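PDB 3G02: epoxide hydrolase from Aspergillus niger, which probably hydrolyses epoxides to vicinal diols, here in a variant made enantioselective by directed evolution. Local coordinates for residues T90-L102 and P151-F165. The protein carries 9 engineered substitutions. Sequence-based numbering, arbitrary orientation.
Sequences TEIEGLTIHFAAL and PGYTFSSGPPLDKDF
Leu95 sends its two methyls into different parts of the loop 151-165: CD1 meets Phe165 CZ at 3.9 Å and reaches on to Pro151, while CD2 rests on Gly158 CA at 3.8 Å and borders the Pro160 ring. Ile97 CD1 adds to this apolar patch against Pro151 CG. Farther along the strand, the His98 ring takes Phe155 over one face; Phe155 CB sits 4.0 Å from the centroid of the imidazole, and the phenyl turns an edge to the same ring, planes at 60°. Both nitrogens of His98 are held from elsewhere, ND1 by Ser149 and NE2 by Gln87, which fixes the ring's rotation. In this alpha/beta-hydrolase fold the loop runs from strand 143-148 to helix 167-180; beyond the backbone pairing of His98 with Ser149, its Ser156 and Ser157 meet strand 95-102 through one backbone bond and two serine hydroxyls. Ser157 N donates to Thr96 O in the carbonyl plane, and Ser157 OG, set between its own backbone N and carbonyl carbon (chi1 72°), accepts from Thr96 N at 2.8 Å. Ser156 OG accepts from His98 N at 2.9 Å and also bonds Ser149 O. At the outer edge, one water bonds Ser157 OG and, weakly, Gly94 O; another joins Glu93 OE1 to Lys163 NZ.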
ATOM      1  N   THR A  90      10.971   5.501  30.794  1.00 13.51           N
ATOM      2  CA  THR A  90      11.068   6.835  31.359  1.00 14.25           C
ATOM      3  C   THR A  90      10.161   7.743  30.550  1.00 14.74           C
ATOM      4  O   THR A  90       9.835   7.435  29.401  1.00 14.72           O
ATOM      5  CB  THR A  90      12.525   7.353  31.387  1.00 14.39           C
ATOM      6  OG1 THR A  90      12.601   8.534  32.198  1.00 15.16           O
ATOM      7  CG2 THR A  90      13.044   7.655  29.985  1.00 15.01           C
ATOM      8  N   GLU A  91       9.741   8.849  31.149  1.00 14.94           N
ATOM      9  CA  GLU A  91       8.882   9.789  30.450  1.00 15.55           C
ATOM     10  C   GLU A  91       9.669  10.955  29.884  1.00 15.44           C
ATOM     11  O   GLU A  91      10.411  11.633  30.596  1.00 15.49           O
ATOM     12  CB  GLU A  91       7.737  10.260  31.345  1.00 15.73           C
ATOM     13  CG  GLU A  91       6.738   9.156  31.656  1.00 18.50           C
ATOM     14  CD  GLU A  91       5.305   9.648  31.744  1.00 21.92           C
ATOM     15  OE1 GLU A  91       4.436   8.860  32.179  1.00 23.89           O
ATOM     16  OE2 GLU A  91       5.041  10.817  31.377  1.00 24.31           O
ATOM     17  N   ILE A  92       9.509  11.170  28.584  1.00 15.17           N
ATOM     18  CA  ILE A  92      10.167  12.258  27.883  1.00 15.29           C
ATOM     19  C   ILE A  92       9.103  12.985  27.073  1.00 15.65           C
ATOM     20  O   ILE A  92       8.430  12.377  26.237  1.00 15.58           O
ATOM     21  CB  ILE A  92      11.312  11.744  26.972  1.00 15.23           C
ATOM     22  CG1 ILE A  92      12.439  11.150  27.825  1.00 14.89           C
ATOM     23  CG2 ILE A  92      11.847  12.869  26.093  1.00 15.01           C
ATOM     24  CD1 ILE A  92      13.356  10.203  27.074  1.00 15.81           C
ATOM     25  N   GLU A  93       8.938  14.279  27.349  1.00 16.18           N
ATOM     26  CA  GLU A  93       7.930  15.119  26.683  1.00 16.95           C
ATOM     27  C   GLU A  93       6.519  14.516  26.728  1.00 16.64           C
ATOM     28  O   GLU A  93       5.752  14.633  25.772  1.00 17.06           O
ATOM     29  CB  GLU A  93       8.354  15.434  25.239  1.00 16.94           C
ATOM     30  CG  GLU A  93       9.630  16.257  25.145  1.00 18.06           C
ATOM     31  CD  GLU A  93      10.110  16.482  23.722  1.00 18.49           C
ATOM     32  OE1 GLU A  93       9.312  16.329  22.767  1.00 20.48           O
ATOM     33  OE2 GLU A  93      11.298  16.824  23.563  1.00 21.02           O
ATOM     34  N   GLY A  94       6.192  13.858  27.839  1.00 16.15           N
ATOM     35  CA  GLY A  94       4.879  13.249  28.012  1.00 16.15           C
ATOM     36  C   GLY A  94       4.727  11.897  27.336  1.00 15.86           C
ATOM     37  O   GLY A  94       3.662  11.281  27.410  1.00 16.56           O
ATOM     38  N   LEU A  95       5.783  11.435  26.669  1.00 14.92           N
ATOM     39  CA  LEU A  95       5.772  10.116  26.038  1.00 14.48           C
ATOM     40  C   LEU A  95       6.464   9.106  26.933  1.00 13.73           C
ATOM     41  O   LEU A  95       7.495   9.410  27.534  1.00 13.90           O
ATOM     42  CB  LEU A  95       6.473  10.149  24.676  1.00 14.38           C
ATOM     43  CG  LEU A  95       6.000  11.152  23.616  1.00 15.45           C
ATOM     44  CD1 LEU A  95       6.861  11.055  22.370  1.00 16.85           C
ATOM     45  CD2 LEU A  95       4.534  10.953  23.272  1.00 15.97           C
ATOM     46  N   THR A  96       5.890   7.913  27.028  1.00 12.96           N
ATOM     47  CA  THR A  96       6.549   6.802  27.702  1.00 12.64           C
ATOM     48  C   THR A  96       7.582   6.229  26.739  1.00 12.24           C
ATOM     49  O   THR A  96       7.226   5.721  25.675  1.00 12.35           O
ATOM     50  CB  THR A  96       5.542   5.717  28.116  1.00 12.87           C
ATOM     51  OG1 THR A  96       4.597   6.274  29.042  1.00 13.81           O
ATOM     52  CG2 THR A  96       6.250   4.535  28.775  1.00 12.94           C
ATOM     53  N   ILE A  97       8.856   6.341  27.099  1.00 11.42           N
ATOM     54  CA  ILE A  97       9.925   5.796  26.269  1.00 10.85           C
ATOM     55  C   ILE A  97      10.494   4.547  26.915  1.00 10.59           C
ATOM     56  O   ILE A  97      11.114   4.607  27.977  1.00 10.76           O
ATOM     57  CB  ILE A  97      11.039   6.837  25.976  1.00 10.61           C
ATOM     58  CG1 ILE A  97      10.452   8.067  25.263  1.00 11.11           C
ATOM     59  CG2 ILE A  97      12.181   6.213  25.161  1.00 10.85           C
ATOM     60  CD1 ILE A  97       9.666   7.756  23.975  1.00 11.21           C
ATOM     61  N   HIS A  98      10.245   3.417  26.263  1.00 10.10           N
ATOM     62  CA  HIS A  98      10.778   2.126  26.657  1.00  9.61           C
ATOM     63  C   HIS A  98      12.207   1.968  26.132  1.00  9.51           C
ATOM     64  O   HIS A  98      12.547   2.469  25.054  1.00  9.57           O
ATOM     65  CB  HIS A  98       9.863   1.025  26.105  1.00  9.52           C
ATOM     66  CG  HIS A  98      10.477  -0.337  26.104  1.00  9.36           C
ATOM     67  ND1 HIS A  98      11.193  -0.828  25.034  1.00  9.34           N
ATOM     68  CD2 HIS A  98      10.477  -1.313  27.040  1.00  9.58           C
ATOM     69  CE1 HIS A  98      11.615  -2.048  25.316  1.00 10.58           C
ATOM     70  NE2 HIS A  98      11.194  -2.367  26.527  1.00  9.49           N
ATOM     71  N   PHE A  99      13.050   1.285  26.901  1.00  9.70           N
ATOM     72  CA  PHE A  99      14.378   0.919  26.415  1.00  9.85           C
ATOM     73  C   PHE A  99      14.897  -0.329  27.097  1.00  9.71           C
ATOM     74  O   PHE A  99      14.583  -0.587  28.258  1.00  9.93           O
ATOM     75  CB  PHE A  99      15.393   2.076  26.534  1.00 10.23           C
ATOM     76  CG  PHE A  99      15.599   2.593  27.938  1.00 11.21           C
ATOM     77  CD1 PHE A  99      14.757   3.569  28.466  1.00 12.09           C
ATOM     78  CD2 PHE A  99      16.667   2.139  28.709  1.00 12.30           C
ATOM     79  CE1 PHE A  99      14.958   4.065  29.756  1.00 13.04           C
ATOM     80  CE2 PHE A  99      16.872   2.626  30.000  1.00 12.42           C
ATOM     81  CZ  PHE A  99      16.021   3.592  30.520  1.00 12.84           C
ATOM     82  N   ALA A 100      15.662  -1.119  26.346  1.00  9.64           N
ATOM     83  CA  ALA A 100      16.450  -2.202  26.909  1.00  9.94           C
ATOM     84  C   ALA A 100      17.869  -1.673  27.062  1.00  9.83           C
ATOM     85  O   ALA A 100      18.276  -0.742  26.362  1.00 10.00           O
ATOM     86  CB  ALA A 100      16.429  -3.412  25.991  1.00  9.81           C
ATOM     87  N   ALA A 101      18.630  -2.254  27.987  1.00 10.42           N
ATOM     88  CA  ALA A 101      19.986  -1.771  28.218  1.00 10.77           C
ATOM     89  C   ALA A 101      20.886  -2.799  28.870  1.00 10.77           C
ATOM     90  O   ALA A 101      20.427  -3.641  29.635  1.00 11.42           O
ATOM     91  CB  ALA A 101      19.964  -0.507  29.075  1.00 10.89           C
ATOM     92  N   LEU A 102      22.174  -2.710  28.546  1.00 11.59           N
ATOM     93  CA  LEU A 102      23.214  -3.291  29.382  1.00 12.05           C
ATOM     94  C   LEU A 102      24.065  -2.131  29.862  1.00 12.58           C
ATOM     95  O   LEU A 102      24.738  -1.478  29.065  1.00 12.40           O
ATOM     96  CB  LEU A 102      24.079  -4.292  28.612  1.00 12.03           C
ATOM     97  CG  LEU A 102      23.453  -5.614  28.163  1.00 12.16           C
ATOM     98  CD1 LEU A 102      24.497  -6.413  27.393  1.00 12.30           C
ATOM     99  CD2 LEU A 102      22.908  -6.436  29.324  1.00 12.33           C
ATOM    100  N   PRO A 151       9.727   6.482  19.544  1.00  8.75           N
ATOM    101  CA  PRO A 151       8.324   6.881  19.647  1.00  8.58           C
ATOM    102  C   PRO A 151       7.443   6.145  18.635  1.00  8.21           C
ATOM    103  O   PRO A 151       7.788   6.067  17.446  1.00  7.72           O
ATOM    104  CB  PRO A 151       8.377   8.373  19.340  1.00  8.90           C
ATOM    105  CG  PRO A 151       9.705   8.801  19.919  1.00  8.83           C
ATOM    106  CD  PRO A 151      10.639   7.638  19.637  1.00  9.05           C
ATOM    107  N   GLY A 152       6.336   5.591  19.121  1.00  8.05           N
ATOM    108  CA  GLY A 152       5.386   4.880  18.272  1.00  7.94           C
ATOM    109  C   GLY A 152       5.619   3.386  18.103  1.00  7.93           C
ATOM    110  O   GLY A 152       4.800   2.710  17.481  1.00  8.37           O
ATOM    111  N   TYR A 153       6.716   2.861  18.652  1.00  7.95           N
ATOM    112  CA  TYR A 153       7.020   1.435  18.515  1.00  7.68           C
ATOM    113  C   TYR A 153       6.919   0.668  19.828  1.00  7.94           C
ATOM    114  O   TYR A 153       7.437   1.114  20.860  1.00  8.13           O
ATOM    115  CB  TYR A 153       8.435   1.218  18.008  1.00  7.72           C
ATOM    116  CG  TYR A 153       8.755   1.654  16.598  1.00  6.79           C
ATOM    117  CD1 TYR A 153       9.112   2.975  16.320  1.00  7.60           C
ATOM    118  CD2 TYR A 153       8.779   0.730  15.550  1.00  7.04           C
ATOM    119  CE1 TYR A 153       9.461   3.378  15.031  1.00  7.42           C
ATOM    120  CE2 TYR A 153       9.123   1.122  14.253  1.00  7.12           C
ATOM    121  CZ  TYR A 153       9.461   2.444  14.000  1.00  7.71           C
ATOM    122  OH  TYR A 153       9.819   2.837  12.726  1.00  8.45           O
ATOM    123  N   THR A 154       6.306  -0.510  19.743  1.00  8.14           N
ATOM    124  CA  THR A 154       6.193  -1.467  20.844  1.00  8.65           C
ATOM    125  C   THR A 154       5.798  -0.811  22.172  1.00  9.12           C
ATOM    126  O   THR A 154       4.712  -0.234  22.269  1.00  9.10           O
ATOM    127  CB  THR A 154       7.422  -2.446  20.939  1.00  8.61           C
ATOM    128  OG1 THR A 154       8.576  -1.775  21.462  1.00  9.41           O
ATOM    129  CG2 THR A 154       7.757  -3.024  19.560  1.00  9.15           C
ATOM    130  N   PHE A 155       6.680  -0.865  23.167  1.00  9.48           N
ATOM    131  CA  PHE A 155       6.326  -0.418  24.514  1.00  9.61           C
ATOM    132  C   PHE A 155       6.551   1.070  24.762  1.00  9.84           C
ATOM    133  O   PHE A 155       6.273   1.573  25.856  1.00 10.65           O
ATOM    134  CB  PHE A 155       6.997  -1.317  25.557  1.00  9.68           C
ATOM    135  CG  PHE A 155       6.744  -2.771  25.303  1.00  8.29           C
ATOM    136  CD1 PHE A 155       5.475  -3.301  25.509  1.00  8.75           C
ATOM    137  CD2 PHE A 155       7.741  -3.594  24.789  1.00  8.33           C
ATOM    138  CE1 PHE A 155       5.210  -4.636  25.245  1.00  8.41           C
ATOM    139  CE2 PHE A 155       7.484  -4.938  24.516  1.00  8.45           C
ATOM    140  CZ  PHE A 155       6.220  -5.455  24.745  1.00  9.21           C
ATOM    141  N   SER A 156       7.032   1.779  23.742  1.00  9.70           N
ATOM    142  CA  SER A 156       7.016   3.241  23.764  1.00  9.47           C
ATOM    143  C   SER A 156       5.656   3.748  23.297  1.00  9.72           C
ATOM    144  O   SER A 156       5.061   3.197  22.370  1.00  9.70           O
ATOM    145  CB  SER A 156       8.125   3.824  22.894  1.00  9.39           C
ATOM    146  OG  SER A 156       9.377   3.749  23.558  1.00  8.58           O
ATOM    147  N   SER A 157       5.162   4.794  23.953  1.00  9.93           N
ATOM    148  CA  SER A 157       3.893   5.396  23.574  1.00 10.39           C
ATOM    149  C   SER A 157       4.114   6.397  22.446  1.00 10.46           C
ATOM    150  O   SER A 157       5.205   6.478  21.872  1.00 10.49           O
ATOM    151  CB  SER A 157       3.225   6.064  24.784  1.00 10.46           C
ATOM    152  OG  SER A 157       3.903   7.248  25.164  1.00 11.32           O
ATOM    153  N   GLY A 158       3.073   7.155  22.121  1.00 10.76           N
ATOM    154  CA  GLY A 158       3.197   8.185  21.110  1.00 10.82           C
ATOM    155  C   GLY A 158       3.082   7.656  19.692  1.00 10.78           C
ATOM    156  O   GLY A 158       2.760   6.481  19.483  1.00 10.39           O
ATOM    157  N   PRO A 159       3.302   8.538  18.705  1.00 10.83           N
ATOM    158  CA  PRO A 159       3.586   9.954  18.919  1.00 11.19           C
ATOM    159  C   PRO A 159       2.311  10.700  19.356  1.00 11.34           C
ATOM    160  O   PRO A 159       1.239  10.093  19.419  1.00 10.81           O
ATOM    161  CB  PRO A 159       4.081  10.414  17.546  1.00 11.27           C
ATOM    162  CG  PRO A 159       3.386   9.529  16.596  1.00 11.35           C
ATOM    163  CD  PRO A 159       3.246   8.200  17.271  1.00 11.06           C
ATOM    164  N   PRO A 160       2.422  12.003  19.676  1.00 12.00           N
ATOM    165  CA  PRO A 160       1.254  12.743  20.168  1.00 12.34           C
ATOM    166  C   PRO A 160       0.039  12.697  19.241  1.00 12.75           C
ATOM    167  O   PRO A 160       0.175  12.518  18.026  1.00 12.41           O
ATOM    168  CB  PRO A 160       1.770  14.182  20.264  1.00 12.47           C
ATOM    169  CG  PRO A 160       3.232  14.040  20.450  1.00 12.48           C
ATOM    170  CD  PRO A 160       3.624  12.853  19.632  1.00 12.04           C
ATOM    171  N   LEU A 161      -1.140  12.878  19.827  1.00 13.53           N
ATOM    172  CA  LEU A 161      -2.382  12.928  19.062  1.00 14.23           C
ATOM    173  C   LEU A 161      -2.687  14.327  18.535  1.00 14.97           C
ATOM    174  O   LEU A 161      -3.426  14.475  17.560  1.00 15.17           O
ATOM    175  CB  LEU A 161      -3.557  12.452  19.920  1.00 14.11           C
ATOM    176  CG  LEU A 161      -3.510  11.037  20.498  1.00 14.12           C
ATOM    177  CD1 LEU A 161      -4.739  10.793  21.359  1.00 15.19           C
ATOM    178  CD2 LEU A 161      -3.412   9.985  19.395  1.00 14.98           C
ATOM    179  N   ASP A 162      -2.115  15.341  19.181  1.00 15.78           N
ATOM    180  CA  ASP A 162      -2.530  16.733  18.973  1.00 16.47           C
ATOM    181  C   ASP A 162      -1.559  17.594  18.158  1.00 16.56           C
ATOM    182  O   ASP A 162      -1.813  18.784  17.934  1.00 16.81           O
ATOM    183  CB  ASP A 162      -2.833  17.400  20.326  1.00 17.03           C
ATOM    184  CG  ASP A 162      -1.604  17.511  21.228  1.00 18.61           C
ATOM    185  OD1 ASP A 162      -0.649  16.719  21.072  1.00 19.91           O
ATOM    186  OD2 ASP A 162      -1.600  18.395  22.113  1.00 21.33           O
ATOM    187  N   LYS A 163      -0.453  16.998  17.719  1.00 16.12           N
ATOM    188  CA  LYS A 163       0.542  17.703  16.914  1.00 16.36           C
ATOM    189  C   LYS A 163       1.314  16.723  16.043  1.00 15.58           C
ATOM    190  O   LYS A 163       1.396  15.533  16.361  1.00 15.60           O
ATOM    191  CB  LYS A 163       1.514  18.507  17.797  1.00 16.36           C
ATOM    192  CG  LYS A 163       2.248  17.680  18.855  1.00 17.33           C
ATOM    193  CD  LYS A 163       3.339  18.477  19.576  1.00 18.16           C
ATOM    194  CE  LYS A 163       4.692  18.332  18.885  1.00 21.70           C
ATOM    195  NZ  LYS A 163       5.820  18.803  19.743  1.00 23.17           N
ATOM    196  N   ASP A 164       1.865  17.234  14.947  1.00 14.96           N
ATOM    197  CA  ASP A 164       2.714  16.456  14.056  1.00 14.64           C
ATOM    198  C   ASP A 164       4.015  16.094  14.778  1.00 14.29           C
ATOM    199  O   ASP A 164       4.404  16.752  15.746  1.00 14.33           O
ATOM    200  CB  ASP A 164       2.986  17.254  12.776  1.00 14.83           C
ATOM    201  CG  ASP A 164       3.487  16.392  11.622  1.00 15.76           C
ATOM    202  OD1 ASP A 164       3.394  15.146  11.678  1.00 14.95           O
ATOM    203  OD2 ASP A 164       3.984  16.980  10.638  1.00 18.00           O
ATOM    204  N   PHE A 165       4.660  15.027  14.319  1.00 13.66           N
ATOM    205  CA  PHE A 165       5.875  14.511  14.942  1.00 13.21           C
ATOM    206  C   PHE A 165       6.733  13.953  13.818  1.00 12.86           C
ATOM    207  O   PHE A 165       6.237  13.199  12.978  1.00 12.41           O
ATOM    208  CB  PHE A 165       5.511  13.406  15.937  1.00 13.38           C
ATOM    209  CG  PHE A 165       6.505  13.219  17.060  1.00 13.64           C
ATOM    210  CD1 PHE A 165       6.528  14.095  18.149  1.00 14.13           C
ATOM    211  CD2 PHE A 165       7.387  12.146  17.048  1.00 14.57           C
ATOM    212  CE1 PHE A 165       7.428  13.904  19.202  1.00 14.32           C
ATOM    213  CE2 PHE A 165       8.291  11.947  18.091  1.00 14.43           C
ATOM    214  CZ  PHE A 165       8.313  12.825  19.169  1.00 14.43           C
TER
HETATM  215  O   HOH W   1       6.777  16.471  21.812  1.00 34.69           O
HETATM  216  O   HOH W   2       2.055   9.213  25.376  1.00 25.19           O